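PDB 4FBL: LipS lipolytic enzyme from Unidentified, which probably hydrolyses ester bonds of lipid substrates as a thermostable lipase of the alpha/beta-hydrolase fold. Local coordinates for residues G53-H58 with V109-W114; A221-S226 with N242-T247. All coordinates share one frame; numbering follows the deposited sequence.

Contact 1: G53-H58 with V109-W114; sequences GVLVSH and VAAMRW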
loop_
_atom_site.group_PDB
_atom_site.type_symbol
_atom_site.label_atom_id
_atom_site.label_comp_id
_atom_site.label_asym_id
_atom_site.label_seq_id
_atom_site.Cartn_x
_atom_site.Cartn_y
_atom_site.Cartn_z
ATOM N N GLY C 53 -16.891 21.837 13.127
ATOM C CA GLY C 53 -17.305 21.112 11.887
ATOM C C GLY C 53 -16.879 19.627 11.844
ATOM O O GLY C 53 -15.933 19.242 12.529
ATOM N N VAL C 54 -17.594 18.818 11.076
ATOM C CA VAL C 54 -17.336 17.357 11.006
ATOM C C VAL C 54 -17.202 16.992 9.530
ATOM O O VAL C 54 -18.137 17.289 8.736
ATOM C CB VAL C 54 -18.484 16.480 11.610
ATOM C CG1 VAL C 54 -18.053 14.985 11.756
ATOM C CG2 VAL C 54 -18.945 17.040 12.984
ATOM N N LEU C 55 -16.107 16.285 9.194
ATOM C CA LEU C 55 -15.882 15.794 7.848
ATOM C C LEU C 55 -16.297 14.337 7.922
ATOM O O LEU C 55 -15.834 13.624 8.811
ATOM C CB LEU C 55 -14.373 15.931 7.541
ATOM C CG LEU C 55 -14.017 16.013 6.036
ATOM C CD1 LEU C 55 -12.512 16.344 5.889
ATOM C CD2 LEU C 55 -14.268 14.694 5.297
ATOM N N VAL C 56 -17.204 13.905 7.025
ATOM C CA VAL C 56 -17.738 12.555 7.035
ATOM C C VAL C 56 -17.427 11.836 5.754
ATOM O O VAL C 56 -17.880 12.276 4.706
ATOM C CB VAL C 56 -19.295 12.545 7.233
ATOM C CG1 VAL C 56 -19.760 11.097 7.418
ATOM C CG2 VAL C 56 -19.674 13.435 8.450
ATOM N N SER C 57 -16.675 10.719 5.817
ATOM C CA SER C 57 -16.210 10.118 4.559
ATOM C C SER C 57 -16.807 8.721 4.322
ATOM O O SER C 57 -16.664 7.847 5.182
ATOM C CB SER C 57 -14.661 9.951 4.603
ATOM O OG SER C 57 -14.290 9.371 3.343
ATOM N N HIS C 58 -17.438 8.468 3.194
ATOM C CA HIS C 58 -17.858 7.086 2.870
ATOM C C HIS C 58 -16.639 6.218 2.337
ATOM O O HIS C 58 -15.495 6.694 2.303
ATOM C CB HIS C 58 -19.025 7.107 1.830
ATOM C CG HIS C 58 -18.624 7.587 0.453
ATOM N ND1 HIS C 58 -17.945 6.786 -0.429
ATOM C CD2 HIS C 58 -18.766 8.785 -0.177
ATOM C CE1 HIS C 58 -17.710 7.461 -1.558
ATOM N NE2 HIS C 58 -18.168 8.686 -1.414
ATOM N N VAL C 109 -8.763 16.572 1.375
ATOM C CA VAL C 109 -8.126 17.859 1.501
ATOM C C VAL C 109 -9.091 19.003 1.131
ATOM O O VAL C 109 -9.208 19.923 1.883
ATOM C CB VAL C 109 -6.824 17.929 0.653
ATOM C CG1 VAL C 109 -6.270 19.328 0.744
ATOM C CG2 VAL C 109 -5.779 17.004 1.323
ATOM N N ALA C 110 -9.800 18.939 0.006
ATOM C CA ALA C 110 -10.757 20.002 -0.330
ATOM C C ALA C 110 -11.926 20.085 0.685
ATOM O O ALA C 110 -12.425 21.183 0.943
ATOM C CB ALA C 110 -11.369 19.782 -1.753
ATOM N N ALA C 111 -12.414 18.969 1.203
ATOM C CA ALA C 111 -13.495 19.029 2.242
ATOM C C ALA C 111 -12.937 19.688 3.533
ATOM O O ALA C 111 -13.632 20.453 4.280
ATOM C CB ALA C 111 -14.060 17.559 2.554
ATOM N N MET C 112 -11.674 19.391 3.824
ATOM C CA MET C 112 -10.989 20.008 5.008
ATOM C C MET C 112 -10.874 21.488 4.747
ATOM O O MET C 112 -11.096 22.269 5.641
ATOM C CB MET C 112 -9.540 19.534 5.186
ATOM C CG MET C 112 -9.469 18.210 5.888
ATOM S SD MET C 112 -7.785 17.561 5.984
ATOM C CE MET C 112 -7.014 18.903 6.951
ATOM N N ARG C 113 -10.533 21.893 3.524
ATOM C CA ARG C 113 -10.433 23.335 3.244
ATOM C C ARG C 113 -11.803 24.029 3.339
ATOM O O ARG C 113 -11.883 25.161 3.805
ATOM C CB ARG C 113 -9.754 23.580 1.896
ATOM C CG ARG C 113 -8.268 23.107 2.017
ATOM C CD ARG C 113 -7.502 23.097 0.703
ATOM N NE ARG C 113 -6.068 22.908 0.933
ATOM C CZ ARG C 113 -5.168 22.616 -0.010
ATOM N NH1 ARG C 113 -5.559 22.434 -1.277
ATOM N NH2 ARG C 113 -3.877 22.475 0.320
ATOM N N TRP C 114 -12.864 23.350 2.922
ATOM C CA TRP C 114 -14.229 23.913 2.937
ATOM C C TRP C 114 -14.670 24.121 4.403
ATOM O O TRP C 114 -15.264 25.178 4.743
ATOM C CB TRP C 114 -15.179 22.977 2.180
ATOM C CG TRP C 114 -16.613 23.409 2.114
ATOM C CD1 TRP C 114 -17.210 24.111 1.105
ATOM C CD2 TRP C 114 -17.665 23.135 3.094
ATOM N NE1 TRP C 114 -18.567 24.297 1.392
ATOM C CE2 TRP C 114 -18.867 23.725 2.602
ATOM C CE3 TRP C 114 -17.696 22.473 4.357
ATOM C CZ2 TRP C 114 -20.110 23.624 3.297
ATOM C CZ3 TRP C 114 -18.925 22.404 5.084
ATOM C CH2 TRP C 114 -20.119 22.987 4.550
#

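Contact 2: A221-S226 with N242-T247; sequences ALIIQS and NGIGST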
loop_
_atom_site.group_PDB
_atom_site.type_symbol
_atom_site.label_atom_id
_atom_site.label_comp_id
_atom_site.label_asym_id
_atom_site.label_seq_id
_atom_site.Cartn_x
_atom_site.Cartn_y
_atom_site.Cartn_z
ATOM N N ALA C 221 -9.382 9.848 19.988
ATOM C CA ALA C 221 -9.897 8.909 18.990
ATOM C C ALA C 221 -10.977 8.030 19.638
ATOM O O ALA C 221 -10.746 7.549 20.744
ATOM C CB ALA C 221 -8.787 8.056 18.368
ATOM N N LEU C 222 -12.128 7.889 18.932
ATOM C CA LEU C 222 -13.138 6.909 19.198
ATOM C C LEU C 222 -13.114 5.927 18.033
ATOM O O LEU C 222 -13.583 6.234 16.917
ATOM C CB LEU C 222 -14.524 7.574 19.359
ATOM C CG LEU C 222 -15.738 6.671 19.591
ATOM C CD1 LEU C 222 -15.600 5.711 20.833
ATOM C CD2 LEU C 222 -17.044 7.491 19.667
ATOM N N ILE C 223 -12.555 4.743 18.295
ATOM C CA ILE C 223 -12.370 3.745 17.230
ATOM C C ILE C 223 -13.549 2.800 17.350
ATOM O O ILE C 223 -13.707 2.123 18.368
ATOM C CB ILE C 223 -11.028 2.984 17.421
ATOM C CG1 ILE C 223 -9.870 3.980 17.495
ATOM C CG2 ILE C 223 -10.787 1.960 16.255
ATOM C CD1 ILE C 223 -8.836 3.678 18.603
ATOM N N ILE C 224 -14.361 2.759 16.301
ATOM C CA ILE C 224 -15.614 2.006 16.321
ATOM C C ILE C 224 -15.456 0.817 15.409
ATOM O O ILE C 224 -15.174 1.004 14.252
ATOM C CB ILE C 224 -16.794 2.914 15.821
ATOM C CG1 ILE C 224 -16.865 4.121 16.769
ATOM C CG2 ILE C 224 -18.138 2.099 15.747
ATOM C CD1 ILE C 224 -18.000 5.138 16.458
ATOM N N GLN C 225 -15.634 -0.381 15.939
ATOM C CA GLN C 225 -15.380 -1.596 15.161
ATOM C C GLN C 225 -16.485 -2.643 15.418
ATOM O O GLN C 225 -16.791 -2.916 16.558
ATOM C CB GLN C 225 -14.001 -2.220 15.522
ATOM C CG GLN C 225 -13.274 -2.980 14.362
ATOM C CD GLN C 225 -12.582 -2.071 13.266
ATOM O OE1 GLN C 225 -12.501 -2.493 12.119
ATOM N NE2 GLN C 225 -12.189 -0.811 13.599
ATOM N N SER C 226 -17.013 -3.238 14.351
ATOM C CA SER C 226 -17.914 -4.317 14.449
ATOM C C SER C 226 -17.168 -5.599 14.865
ATOM O O SER C 226 -16.064 -5.968 14.329
ATOM C CB SER C 226 -18.595 -4.566 13.124
ATOM O OG SER C 226 -19.521 -3.567 12.724
ATOM N N ASN C 242 -3.802 0.156 19.294
ATOM C CA ASN C 242 -2.459 -0.114 19.788
ATOM C C ASN C 242 -1.377 0.721 19.093
ATOM O O ASN C 242 -0.340 0.870 19.660
ATOM C CB ASN C 242 -2.110 -1.607 19.569
ATOM C CG ASN C 242 -2.903 -2.547 20.436
ATOM O OD1 ASN C 242 -3.230 -2.257 21.616
ATOM N ND2 ASN C 242 -3.184 -3.733 19.867
ATOM N N GLY C 243 -1.605 1.217 17.864
ATOM C CA GLY C 243 -0.601 1.962 17.114
ATOM C C GLY C 243 -0.619 3.488 17.148
ATOM O O GLY C 243 0.394 4.130 16.828
ATOM N N ILE C 244 -1.741 4.107 17.541
ATOM C CA ILE C 244 -1.752 5.550 17.570
ATOM C C ILE C 244 -1.007 6.114 18.761
ATOM O O ILE C 244 -0.943 5.502 19.829
ATOM C CB ILE C 244 -3.216 6.144 17.698
ATOM C CG1 ILE C 244 -3.980 5.484 18.869
ATOM C CG2 ILE C 244 -3.939 6.044 16.387
ATOM C CD1 ILE C 244 -5.326 6.218 19.148
ATOM N N GLY C 245 -0.547 7.345 18.611
ATOM C CA GLY C 245 0.182 8.049 19.677
ATOM C C GLY C 245 -0.759 8.809 20.570
ATOM O O GLY C 245 -0.308 9.363 21.558
ATOM N N SER C 246 -2.077 8.847 20.251
ATOM C CA SER C 246 -3.077 9.525 21.111
ATOM C C SER C 246 -3.082 9.092 22.564
ATOM O O SER C 246 -3.087 7.904 22.871
ATOM C CB SER C 246 -4.485 9.342 20.525
ATOM O OG SER C 246 -4.403 9.539 19.111
ATOM N N THR C 247 -3.147 10.027 23.496
ATOM C CA THR C 247 -3.238 9.612 24.912
ATOM C C THR C 247 -4.711 9.380 25.256
ATOM O O THR C 247 -5.027 8.629 26.155
ATOM C CB THR C 247 -2.569 10.628 25.862
ATOM O OG1 THR C 247 -3.349 11.810 25.874
ATOM C CG2 THR C 247 -1.194 11.069 25.331
#

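Contact 1: G53-H58 with V109-W114
Leu55 lays its isobutyl group over the methyl of Ala111 and the first part of the Met112 side chain, and these two touches make up the whole interface between segments 53-58 and 109-114. Leu55 is the one strand residue that touches the helix segment. With CG anti to the backbone N (chi1 -156°), the leucine extends from the sheet toward the helix, and its branch point CG stands 3.8 Å from Ala111 CB. Both methyls pack on that same alanine carbon, and Leu55 CD1 also lies 3.6 Å from Met112 CG. The methionine is met near its root: a chi1 of -82°, with CG anti to the carbonyl carbon, sets that atom beside the leucine. Beyond it the chain leads away from the strand, and the bend at chi3 turns only the terminal methyl. Leu55 CA and Ala111 CA are 6.9 Å apart, which is consistent with the small alanine side chain allowing helix and sheet a close approach. No hydrogen bond crosses between the segments, and the contact is wholly apolar. Were Leu55 cut back to an alanine, the methyl of Ala111 and the CG of Met112 would probably lose their partner from the strand and a gap would open there. Ile108 and Leu115, from the same helix 101-118, also pack on Leu55, as does Met124 of strand 121-127. Strand 52-57 itself runs inside the central sheet, hydrogen-bonded through Val54 to strand 80-83 and through Gly53 and Leu55 to strand 121-127, with helix 101-118 packed against the Leu55 face.

Contact 2: A221-S226 with N242-T247
Ile244 sends its CD1 methyl to the start of strand 221-226, where it meets Ala221 CB at 4.0 Å and, more loosely, Ile223 CD1 at 4.4 Å. Its conformation explains the reach. CG1 sits between the backbone N and the carbonyl carbon (chi1 51°), a crowded position for a beta-branched residue, while CG2 lies anti to the carbonyl carbon; from there an extended chi2 of 171° holds CD1 at the far end of the chain. Ile223 is less regular: its chi2 of 136° is neither fully extended nor in a usual bent arrangement, and its CD1 only grazes the other isoleucine. The segments belong to the beta-alpha-beta unit formed by strand 221-226, helix 235-243 and strand 249-254, a repeating element of the alpha/beta-hydrolase fold, and Ile244 is the first residue to leave helical geometry as the chain turns back toward the sheet. Strand 221-226 pairs with the final strand of the unit through the backbones of Ala221 and Ile223. Ile240 and Tyr241, one turn earlier on the helix, pack on Ile223, while Leu214 and Val217 from the loop leading into strand 221-226 touch Ile244. Farther along the connection, Ser246 OG hydrogen-bonds to the carbonyl of Cys219, just ahead of the strand.

From the N terminus, after the edge strand 45-47, the chain runs through strand 52-57 and returns on helix 101-118, where contact 1 closes a loop with 50 residues between its segments. Contact 2 opens only later and closes a much shorter one, with 15 residues between segments 221-226 and 242-247. The two loops follow in series, neither nesting nor crossing. The centres of contact 1 and contact 2 lie about 20 Å apart, and the nearest atoms of contact 1 and contact 2 about 11 Å apart. What they share is the sheet, in which strands 121-127 and 147-151 separate 52-57 from 221-226. Contact 1 ties a strand to a helix, contact 2 a strand to the turn just after helix 235-243.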